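Side-chain contact in protein BZZ1 (Saccharomyces cerevisiae, PDB 1ZUU), which takes part in endocytosis and trafficking to the vacuole, and works with type I myosins to restore actin polarity after salt stress: residues L50-T53 / T54-R57. Residues are numbered along the deposited sequence; the frame is centred on the assembly and turned at random. Where two conformers were deposited one is given.
Sequences LVPT and TYIR
Pro52 and Tyr55 meet across the short 3-10 turn that, in this SH3 domain as in others of the family, links strand 47-52 to the closing strand 56-57. The pair illustrates how one turn can seat a proline against an aromatic ring. Pro52 CB stands 3.9 Å from the centroid of the Tyr55 ring, 23° off its normal, a CH-pi contact over one face, displaced toward the CD1 rim. Tyr55 CG lies beside its own backbone N and anti to the carbonyl carbon (chi1 -75°), which, with chi2, brings one ring face against Pro52 CB. Backbone bonds hold the turn closed: Tyr55 N donates to Pro52 O at 3.0 Å, and Ile56 N reaches Thr53 O at 3.4 Å, a weak bond. Thr53 OG1 hydrogen-bonds Asp32 OD2 and Thr38 OG1, joining the turn to strand 37-42 and to the loop before it. With an alanine at Tyr55, Pro52 CB is likely to lose the aromatic face it packs on. In SH3 domains the proline and tyrosine of this turn usually line the groove for proline-rich ligands, consistent with Pro52 also touching Trp37. On the buried side, Val51 CG2 packs 3.9 Å from Ile56 CD1, the two side chains crossing nearly at right angles.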
ATOM      1  N   LEU A  50       1.053  -6.001  -0.696  1.00  3.70           N
ATOM      2  CA  LEU A  50       0.740  -5.611   0.682  1.00  3.42           C
ATOM      3  C   LEU A  50       1.627  -4.437   1.143  1.00  3.78           C
ATOM      4  O   LEU A  50       2.802  -4.355   0.848  1.00  4.28           O
ATOM      5  CB  LEU A  50       0.989  -6.781   1.640  1.00  3.82           C
ATOM      6  CG  LEU A  50       0.008  -7.946   1.539  1.00  4.59           C
ATOM      7  CD1 LEU A  50       0.435  -9.009   2.538  1.00  6.72           C
ATOM      8  CD2 LEU A  50      -1.408  -7.607   1.798  1.00  6.25           C
ATOM      9  N   VAL A  51       0.968  -3.560   1.954  1.00  4.03           N
ATOM     10  CA  VAL A  51       1.632  -2.478   2.630  1.00  3.66           C
ATOM     11  C   VAL A  51       1.059  -2.400   4.057  1.00  4.29           C
ATOM     12  O   VAL A  51      -0.045  -2.865   4.316  1.00  4.01           O
ATOM     13  CB  VAL A  51       1.470  -1.116   1.940  1.00  4.14           C
ATOM     14  CG1 VAL A  51       2.009  -1.198   0.496  1.00  4.36           C
ATOM     15  CG2 VAL A  51       0.023  -0.642   1.947  1.00  4.91           C
ATOM     16  N   PRO A  52       1.764  -1.740   4.988  1.00  4.27           N
ATOM     17  CA  PRO A  52       1.204  -1.620   6.361  1.00  5.13           C
ATOM     18  C   PRO A  52      -0.033  -0.751   6.326  1.00  4.55           C
ATOM     19  O   PRO A  52      -0.033   0.392   5.815  1.00  5.06           O
ATOM     20  CB  PRO A  52       2.338  -0.995   7.155  1.00  5.73           C
ATOM     21  CG  PRO A  52       3.597  -1.321   6.380  1.00  5.99           C
ATOM     22  CD  PRO A  52       3.159  -1.263   4.920  1.00  5.23           C
ATOM     23  N   THR A  53      -1.121  -1.217   6.970  1.00  4.73           N
ATOM     24  CA  THR A  53      -2.406  -0.531   6.915  1.00  4.91           C
ATOM     25  C   THR A  53      -2.328   0.902   7.463  1.00  4.52           C
ATOM     26  O   THR A  53      -2.965   1.805   6.889  1.00  5.27           O
ATOM     27  CB  THR A  53      -3.430  -1.355   7.747  1.00  5.16           C
ATOM     28  OG1 THR A  53      -3.448  -2.629   7.107  1.00  5.12           O
ATOM     29  CG2 THR A  53      -4.793  -0.717   7.797  1.00  6.68           C
ATOM     30  N   THR A  54      -1.594   1.120   8.531  1.00  4.45           N
ATOM     31  CA  THR A  54      -1.547   2.442   9.162  1.00  5.38           C
ATOM     32  C   THR A  54      -0.792   3.467   8.282  1.00  5.52           C
ATOM     33  O   THR A  54      -0.792   4.675   8.613  1.00  6.74           O
ATOM     34  CB  THR A  54      -0.994   2.425  10.556  1.00  7.24           C
ATOM     35  OG1 THR A  54       0.331   1.917  10.465  1.00  9.19           O
ATOM     36  CG2 THR A  54      -1.880   1.585  11.490  1.00  8.33           C
ATOM     37  N   TYR A  55      -0.112   3.036   7.217  1.00  4.47           N
ATOM     38  CA  TYR A  55       0.705   3.955   6.411  1.00  4.46           C
ATOM     39  C   TYR A  55      -0.146   4.627   5.311  1.00  5.00           C
ATOM     40  O   TYR A  55       0.386   5.573   4.663  1.00  5.82           O
ATOM     41  CB  TYR A  55       1.882   3.226   5.769  1.00  4.93           C
ATOM     42  CG  TYR A  55       3.027   2.872   6.690  1.00  4.83           C
ATOM     43  CD1 TYR A  55       2.814   2.504   8.052  1.00  8.93           C
ATOM     44  CD2 TYR A  55       4.308   2.891   6.220  1.00  6.28           C
ATOM     45  CE1 TYR A  55       3.855   2.140   8.878  1.00  9.67           C
ATOM     46  CE2 TYR A  55       5.385   2.528   7.045  1.00  8.47           C
ATOM     47  CZ  TYR A  55       5.139   2.106   8.363  1.00  8.36           C
ATOM     48  OH  TYR A  55       6.207   1.719   9.147  1.00 12.60           O
ATOM     49  N   ILE A  56      -1.369   4.182   5.101  1.00  4.28           N
ATOM     50  CA  ILE A  56      -2.193   4.665   4.010  1.00  4.12           C
ATOM     51  C   ILE A  56      -3.569   5.036   4.519  1.00  5.35           C
ATOM     52  O   ILE A  56      -3.975   4.699   5.643  1.00  5.74           O
ATOM     53  CB  ILE A  56      -2.326   3.581   2.903  1.00  4.33           C
ATOM     54  CG1 ILE A  56      -3.067   2.349   3.389  1.00  5.27           C
ATOM     55  CG2 ILE A  56      -0.965   3.263   2.333  1.00  4.84           C
ATOM     56  CD1 ILE A  56      -3.328   1.330   2.320  1.00  5.50           C
ATOM     57  N   ARG A  57      -4.286   5.813   3.712  0.50  5.65           N
ATOM     58  CA  ARG A  57      -5.723   6.071   3.911  0.50  6.47           C
ATOM     59  C   ARG A  57      -6.415   5.631   2.630  0.50  6.17           C
ATOM     60  O   ARG A  57      -6.174   6.190   1.535  0.50  8.56           O
ATOM     61  CB  ARG A  57      -6.042   7.520   4.192  0.50  6.49           C
ATOM     62  CG  ARG A  57      -5.306   8.086   5.298  0.50  7.21           C
ATOM     63  CD  ARG A  57      -5.722   7.617   6.684  0.50  9.06           C
ATOM     64  NE  ARG A  57      -4.838   8.145   7.723  0.50  8.73           N
ATOM     65  CZ  ARG A  57      -3.898   7.449   8.359  0.50  7.97           C
ATOM     66  NH1 ARG A  57      -3.757   6.128   8.224  0.50 10.67           N
ATOM     67  NH2 ARG A  57      -3.206   8.030   9.319  0.50  5.94           N
TER